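Local coordinates for putative succinylglutamate desuccinylase / aspartoacylase (PDB 3FMC), which is probably a zinc-dependent hydrolase of the succinylglutamate desuccinylase/aspartoacylase family, thought to act on ester bonds, at residues C[113-118]-C[222-227]; C[235-240]-C[262-267]. One frame throughout, in Å; residues are numbered along the deposited sequence.

Contact 1 of 2, residues C[113-118]-C[222-227]; sequences VWYQEH and AEVASS
A helix-to-helix contact at the margin of the catalytic domain joins the short helix 111-118 to the last turns of helix 210-227 through Tyr115, Val224 and Ala225. With CG anti to the backbone N (chi1 177°), Tyr115 reaches straight across to the other helix, bridging a CA-CA separation of 7.3 Å between Tyr115 and Ala225. Ala225 lies over one face of the ring: its CA sits 4.2 Å from the ring centroid, 23° off the normal, a CH-pi contact, while its CB meets Tyr115 CE1 at 3.8 Å. Val224 takes the root of the side chain; its CG1 packs against Tyr115 CB at 3.6 Å and stays oblique to the ring, the two side chains running past one another in opposite senses. The same methyl is 3.7 Å from Tyr115 CG, where the ring begins. An alanine in place of Tyr115 would probably open a gap beside Val224 CG1 and take the CH-pi partner from Ala225 CA. Around the pair, Leu126 of helix 123-142 and the ring of His228 also touch Tyr115, and Leu232 meets Ala225, so the joint is bordered by a third helix and the chain leading to strand 237-243.

Contact 2 of 2, residues C[235-240]-C[262-267]; sequences RVSALT and LAYLSH
Tyr264 projects from the last turns of helix 251-267 and brings its phenol end to strand 237-243, where Ser237 and Leu239 receive it. The contact packs this helix against a strand that pairs with 167-174 and 176-184 in the catalytic domain of the family. A chi1 of -176° turns the Tyr264 ring away from its own backbone N and out to the strand, whose nearest CA, that of Ser237, is 11.1 Å from the Tyr264 CA. The close part is the phenol end: Tyr264 OH stands 3.4 Å from Ser237 OG and 3.5 Å from Ser237 CB. Leu239 comes from the opposite direction and meets the ring obliquely, its CD1 4.1 Å from Tyr264 CZ. Phe194 stacks on the Tyr264 ring. The more open side lies at the helix end, where His267 is exposed and its side chain stays 7.9 Å or more from the strand segment. Glu187 joins the polar ends, hydrogen-bonded to Ser237 OG through OE1 and to Tyr264 OH through OE2, and Arg268 NH1 bonds the same phenol oxygen. One carboxylate thus spans strand and helix, and two hydroxyls gathered at it are consistent with its being ionised.

How the contacts relate
Both contacts lie within the family's catalytic region, and in each a tyrosine on a helix makes the crossing. Contact 2 is the more central, its centre about 13 Å from the chain's centre against about 28 Å for the centre of contact 1, although the touching residues of contact 1 are mostly buried too. They share no element: contact 1 pairs two helices at their outlying ends, contact 2 a strand with a helix. Helix 210-227 nevertheless connects them, since it precedes strand 237-243 in the chain and its Ala214 and Phe215 pack on Ala238. Contact 1 is wholly apolar between its segments; contact 2 brings hydroxyls together beside a carboxylate. The centres of the two contacts are about 25 Å apart.

Contact 1 of 2, residues C[113-118]-C[222-227]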
loop_
_atom_site.group_PDB
_atom_site.type_symbol
_atom_site.label_atom_id
_atom_site.label_comp_id
_atom_site.label_asym_id
_atom_site.label_seq_id
_atom_site.Cartn_x
_atom_site.Cartn_y
_atom_site.Cartn_z
ATOM N N VAL C 113 -25.125 18.093 -34.253
ATOM C CA VAL C 113 -24.426 18.695 -35.397
ATOM C C VAL C 113 -23.805 17.647 -36.284
ATOM O O VAL C 113 -23.896 17.717 -37.498
ATOM C CB VAL C 113 -23.352 19.747 -34.935
ATOM C CG1 VAL C 113 -22.461 20.214 -36.105
ATOM C CG2 VAL C 113 -24.043 20.929 -34.265
ATOM N N TRP C 114 -23.170 16.638 -35.698
ATOM C CA TRP C 114 -22.588 15.573 -36.507
ATOM C C TRP C 114 -23.706 14.907 -37.317
ATOM O O TRP C 114 -23.547 14.619 -38.502
ATOM C CB TRP C 114 -21.912 14.518 -35.617
ATOM C CG TRP C 114 -21.155 13.501 -36.383
ATOM C CD1 TRP C 114 -19.801 13.488 -36.586
ATOM C CD2 TRP C 114 -21.674 12.324 -37.055
ATOM N NE1 TRP C 114 -19.449 12.384 -37.317
ATOM C CE2 TRP C 114 -20.577 11.670 -37.643
ATOM C CE3 TRP C 114 -22.966 11.772 -37.221
ATOM C CZ2 TRP C 114 -20.708 10.495 -38.371
ATOM C CZ3 TRP C 114 -23.102 10.608 -37.947
ATOM C CH2 TRP C 114 -21.973 9.978 -38.523
ATOM N N TYR C 115 -24.835 14.629 -36.650
ATOM C CA TYR C 115 -25.956 14.002 -37.356
ATOM C C TYR C 115 -26.414 14.850 -38.548
ATOM O O TYR C 115 -26.547 14.342 -39.669
ATOM C CB TYR C 115 -27.122 13.719 -36.420
ATOM C CG TYR C 115 -28.288 13.144 -37.165
ATOM C CD1 TYR C 115 -28.282 11.815 -37.569
ATOM C CD2 TYR C 115 -29.389 13.936 -37.486
ATOM C CE1 TYR C 115 -29.362 11.275 -38.289
ATOM C CE2 TYR C 115 -30.466 13.421 -38.206
ATOM C CZ TYR C 115 -30.451 12.085 -38.594
ATOM O OH TYR C 115 -31.515 11.537 -39.284
ATOM N N GLN C 116 -26.655 16.134 -38.310
ATOM C CA GLN C 116 -27.107 17.023 -39.397
ATOM C C GLN C 116 -26.146 16.981 -40.583
ATOM O O GLN C 116 -26.578 16.889 -41.734
ATOM C CB GLN C 116 -27.365 18.455 -38.899
ATOM C CG GLN C 116 -28.589 18.547 -37.932
ATOM C CD GLN C 116 -29.911 17.966 -38.528
ATOM O OE1 GLN C 116 -30.238 18.181 -39.700
ATOM N NE2 GLN C 116 -30.657 17.238 -37.709
ATOM N N GLU C 117 -24.852 16.977 -40.293
ATOM C CA GLU C 117 -23.817 16.940 -41.337
ATOM C C GLU C 117 -23.681 15.625 -42.089
ATOM O O GLU C 117 -23.057 15.583 -43.140
ATOM C CB GLU C 117 -22.476 17.353 -40.730
ATOM C CG GLU C 117 -22.532 18.788 -40.189
ATOM C CD GLU C 117 -21.252 19.290 -39.543
ATOM O OE1 GLU C 117 -20.357 18.471 -39.211
ATOM O OE2 GLU C 117 -21.172 20.533 -39.349
ATOM N N HIS C 118 -24.249 14.540 -41.560
ATOM C CA HIS C 118 -24.188 13.243 -42.235
ATOM C C HIS C 118 -25.572 12.664 -42.551
ATOM O O HIS C 118 -25.672 11.560 -43.090
ATOM C CB HIS C 118 -23.438 12.239 -41.347
ATOM C CG HIS C 118 -22.035 12.644 -41.037
ATOM N ND1 HIS C 118 -21.736 13.593 -40.086
ATOM C CD2 HIS C 118 -20.853 12.234 -41.560
ATOM C CE1 HIS C 118 -20.419 13.755 -40.042
ATOM N NE2 HIS C 118 -19.862 12.940 -40.924
ATOM N N ALA C 222 -28.799 7.510 -31.855
ATOM C CA ALA C 222 -30.108 6.904 -32.151
ATOM C C ALA C 222 -31.203 7.848 -31.672
ATOM O O ALA C 222 -32.226 8.032 -32.370
ATOM C CB ALA C 222 -30.229 5.542 -31.467
ATOM N N GLU C 223 -30.978 8.466 -30.516
ATOM C CA GLU C 223 -31.923 9.457 -29.930
ATOM C C GLU C 223 -32.077 10.655 -30.832
ATOM O O GLU C 223 -33.191 11.125 -31.101
ATOM C CB GLU C 223 -31.439 9.931 -28.535
ATOM C CG GLU C 223 -31.537 8.876 -27.440
ATOM C CD GLU C 223 -30.949 9.331 -26.097
ATOM O OE1 GLU C 223 -30.267 10.397 -26.031
ATOM O OE2 GLU C 223 -31.172 8.590 -25.105
ATOM N N VAL C 224 -30.940 11.189 -31.272
ATOM C CA VAL C 224 -30.924 12.320 -32.192
ATOM C C VAL C 224 -31.646 11.975 -33.495
ATOM O O VAL C 224 -32.450 12.753 -33.951
ATOM C CB VAL C 224 -29.491 12.815 -32.464
ATOM C CG1 VAL C 224 -29.450 13.780 -33.677
ATOM C CG2 VAL C 224 -28.916 13.457 -31.144
ATOM N N ALA C 225 -31.337 10.832 -34.094
ATOM C CA ALA C 225 -31.989 10.414 -35.350
ATOM C C ALA C 225 -33.524 10.293 -35.150
ATOM O O ALA C 225 -34.330 10.787 -35.981
ATOM C CB ALA C 225 -31.366 9.106 -35.869
ATOM N N SER C 226 -33.937 9.657 -34.043
ATOM C CA SER C 226 -35.387 9.504 -33.712
ATOM C C SER C 226 -36.096 10.840 -33.504
ATOM O O SER C 226 -37.282 10.994 -33.829
ATOM C CB SER C 226 -35.586 8.634 -32.458
ATOM O OG SER C 226 -35.114 7.331 -32.727
ATOM N N SER C 227 -35.402 11.811 -32.914
ATOM C CA SER C 227 -35.994 13.132 -32.747
ATOM C C SER C 227 -36.315 13.738 -34.133
ATOM O O SER C 227 -37.188 14.611 -34.228
ATOM C CB SER C 227 -35.081 14.068 -31.931
ATOM O OG SER C 227 -34.002 14.518 -32.728
#

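Contact 2 of 2, residues C[235-240]-C[262-267]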
loop_
_atom_site.group_PDB
_atom_site.type_symbol
_atom_site.label_atom_id
_atom_site.label_comp_id
_atom_site.label_asym_id
_atom_site.label_seq_id
_atom_site.Cartn_x
_atom_site.Cartn_y
_atom_site.Cartn_z
ATOM N N ARG C 235 -26.669 0.967 -32.620
ATOM C CA ARG C 235 -25.931 0.008 -33.433
ATOM C C ARG C 235 -24.764 -0.687 -32.740
ATOM O O ARG C 235 -23.936 -1.305 -33.408
ATOM C CB ARG C 235 -25.479 0.670 -34.739
ATOM C CG ARG C 235 -26.634 1.200 -35.586
ATOM C CD ARG C 235 -27.314 0.122 -36.417
ATOM N NE ARG C 235 -28.350 0.723 -37.263
ATOM C CZ ARG C 235 -28.781 0.247 -38.434
ATOM N NH1 ARG C 235 -28.240 -0.842 -38.975
ATOM N NH2 ARG C 235 -29.737 0.896 -39.090
ATOM N N VAL C 236 -24.706 -0.600 -31.416
ATOM C CA VAL C 236 -23.705 -1.347 -30.646
ATOM C C VAL C 236 -24.319 -1.867 -29.361
ATOM O O VAL C 236 -25.093 -1.167 -28.726
ATOM C CB VAL C 236 -22.437 -0.490 -30.335
ATOM C CG1 VAL C 236 -21.754 -0.902 -28.981
ATOM C CG2 VAL C 236 -21.447 -0.531 -31.553
ATOM N N SER C 237 -23.946 -3.093 -28.994
ATOM C CA SER C 237 -24.366 -3.723 -27.762
ATOM C C SER C 237 -23.114 -3.658 -26.867
ATOM O O SER C 237 -22.040 -3.943 -27.328
ATOM C CB SER C 237 -24.799 -5.160 -28.005
ATOM O OG SER C 237 -25.971 -5.155 -28.806
ATOM N N ALA C 238 -23.273 -3.290 -25.601
ATOM C CA ALA C 238 -22.144 -3.213 -24.651
ATOM C C ALA C 238 -22.689 -3.592 -23.293
ATOM O O ALA C 238 -23.557 -2.896 -22.718
ATOM C CB ALA C 238 -21.506 -1.838 -24.630
ATOM N N LEU C 239 -22.195 -4.725 -22.821
ATOM C CA LEU C 239 -22.654 -5.348 -21.572
ATOM C C LEU C 239 -21.452 -5.615 -20.673
ATOM O O LEU C 239 -20.356 -5.916 -21.168
ATOM C CB LEU C 239 -23.305 -6.681 -21.938
ATOM C CG LEU C 239 -24.467 -6.490 -22.934
ATOM C CD1 LEU C 239 -24.423 -7.542 -23.967
ATOM C CD2 LEU C 239 -25.772 -6.450 -22.182
ATOM N N THR C 240 -21.666 -5.555 -19.351
ATOM C CA THR C 240 -20.600 -5.826 -18.392
ATOM C C THR C 240 -21.043 -6.988 -17.541
ATOM O O THR C 240 -22.057 -6.917 -16.884
ATOM C CB THR C 240 -20.291 -4.559 -17.547
ATOM O OG1 THR C 240 -19.982 -3.471 -18.434
ATOM C CG2 THR C 240 -19.162 -4.785 -16.565
ATOM N N LEU C 262 -21.954 -17.919 -25.198
ATOM C CA LEU C 262 -22.263 -18.591 -26.489
ATOM C C LEU C 262 -23.735 -18.493 -26.858
ATOM O O LEU C 262 -24.059 -18.311 -28.042
ATOM C CB LEU C 262 -21.807 -20.037 -26.485
ATOM C CG LEU C 262 -20.348 -20.419 -26.687
ATOM C CD1 LEU C 262 -20.249 -21.955 -26.468
ATOM C CD2 LEU C 262 -19.894 -20.019 -28.071
ATOM N N ALA C 263 -24.637 -18.650 -25.886
ATOM C CA ALA C 263 -26.086 -18.488 -26.179
ATOM C C ALA C 263 -26.373 -17.087 -26.771
ATOM O O ALA C 263 -27.166 -16.936 -27.708
ATOM C CB ALA C 263 -26.939 -18.747 -24.928
ATOM N N TYR C 264 -25.751 -16.021 -26.213
ATOM C CA TYR C 264 -25.919 -14.687 -26.727
ATOM C C TYR C 264 -25.358 -14.588 -28.144
ATOM O O TYR C 264 -25.970 -14.011 -29.016
ATOM C CB TYR C 264 -25.261 -13.622 -25.811
ATOM C CG TYR C 264 -25.505 -12.221 -26.280
ATOM C CD1 TYR C 264 -26.752 -11.641 -26.178
ATOM C CD2 TYR C 264 -24.473 -11.448 -26.824
ATOM C CE1 TYR C 264 -26.998 -10.380 -26.629
ATOM C CE2 TYR C 264 -24.717 -10.166 -27.270
ATOM C CZ TYR C 264 -25.971 -9.621 -27.152
ATOM O OH TYR C 264 -26.252 -8.334 -27.587
ATOM N N LEU C 265 -24.183 -15.166 -28.350
ATOM C CA LEU C 265 -23.536 -15.134 -29.678
ATOM C C LEU C 265 -24.397 -15.874 -30.733
ATOM O O LEU C 265 -24.497 -15.416 -31.863
ATOM C CB LEU C 265 -22.138 -15.738 -29.564
ATOM C CG LEU C 265 -21.136 -14.991 -28.665
ATOM C CD1 LEU C 265 -19.730 -15.581 -28.784
ATOM C CD2 LEU C 265 -21.169 -13.514 -28.960
ATOM N N SER C 266 -24.985 -17.010 -30.364
ATOM C CA SER C 266 -25.916 -17.728 -31.276
ATOM C C SER C 266 -27.126 -16.824 -31.583
ATOM O O SER C 266 -27.500 -16.597 -32.736
ATOM C CB SER C 266 -26.333 -19.064 -30.646
ATOM O OG SER C 266 -27.317 -19.704 -31.421
ATOM N N HIS C 267 -27.737 -16.287 -30.527
ATOM C CA HIS C 267 -28.819 -15.312 -30.677
ATOM C C HIS C 267 -28.520 -14.170 -31.652
ATOM O O HIS C 267 -29.367 -13.793 -32.469
ATOM C CB HIS C 267 -29.269 -14.815 -29.283
ATOM C CG HIS C 267 -30.001 -13.510 -29.301
ATOM N ND1 HIS C 267 -31.240 -13.346 -29.882
ATOM C CD2 HIS C 267 -29.693 -12.320 -28.731
ATOM C CE1 HIS C 267 -31.630 -12.094 -29.725
ATOM N NE2 HIS C 267 -30.710 -11.451 -29.017
#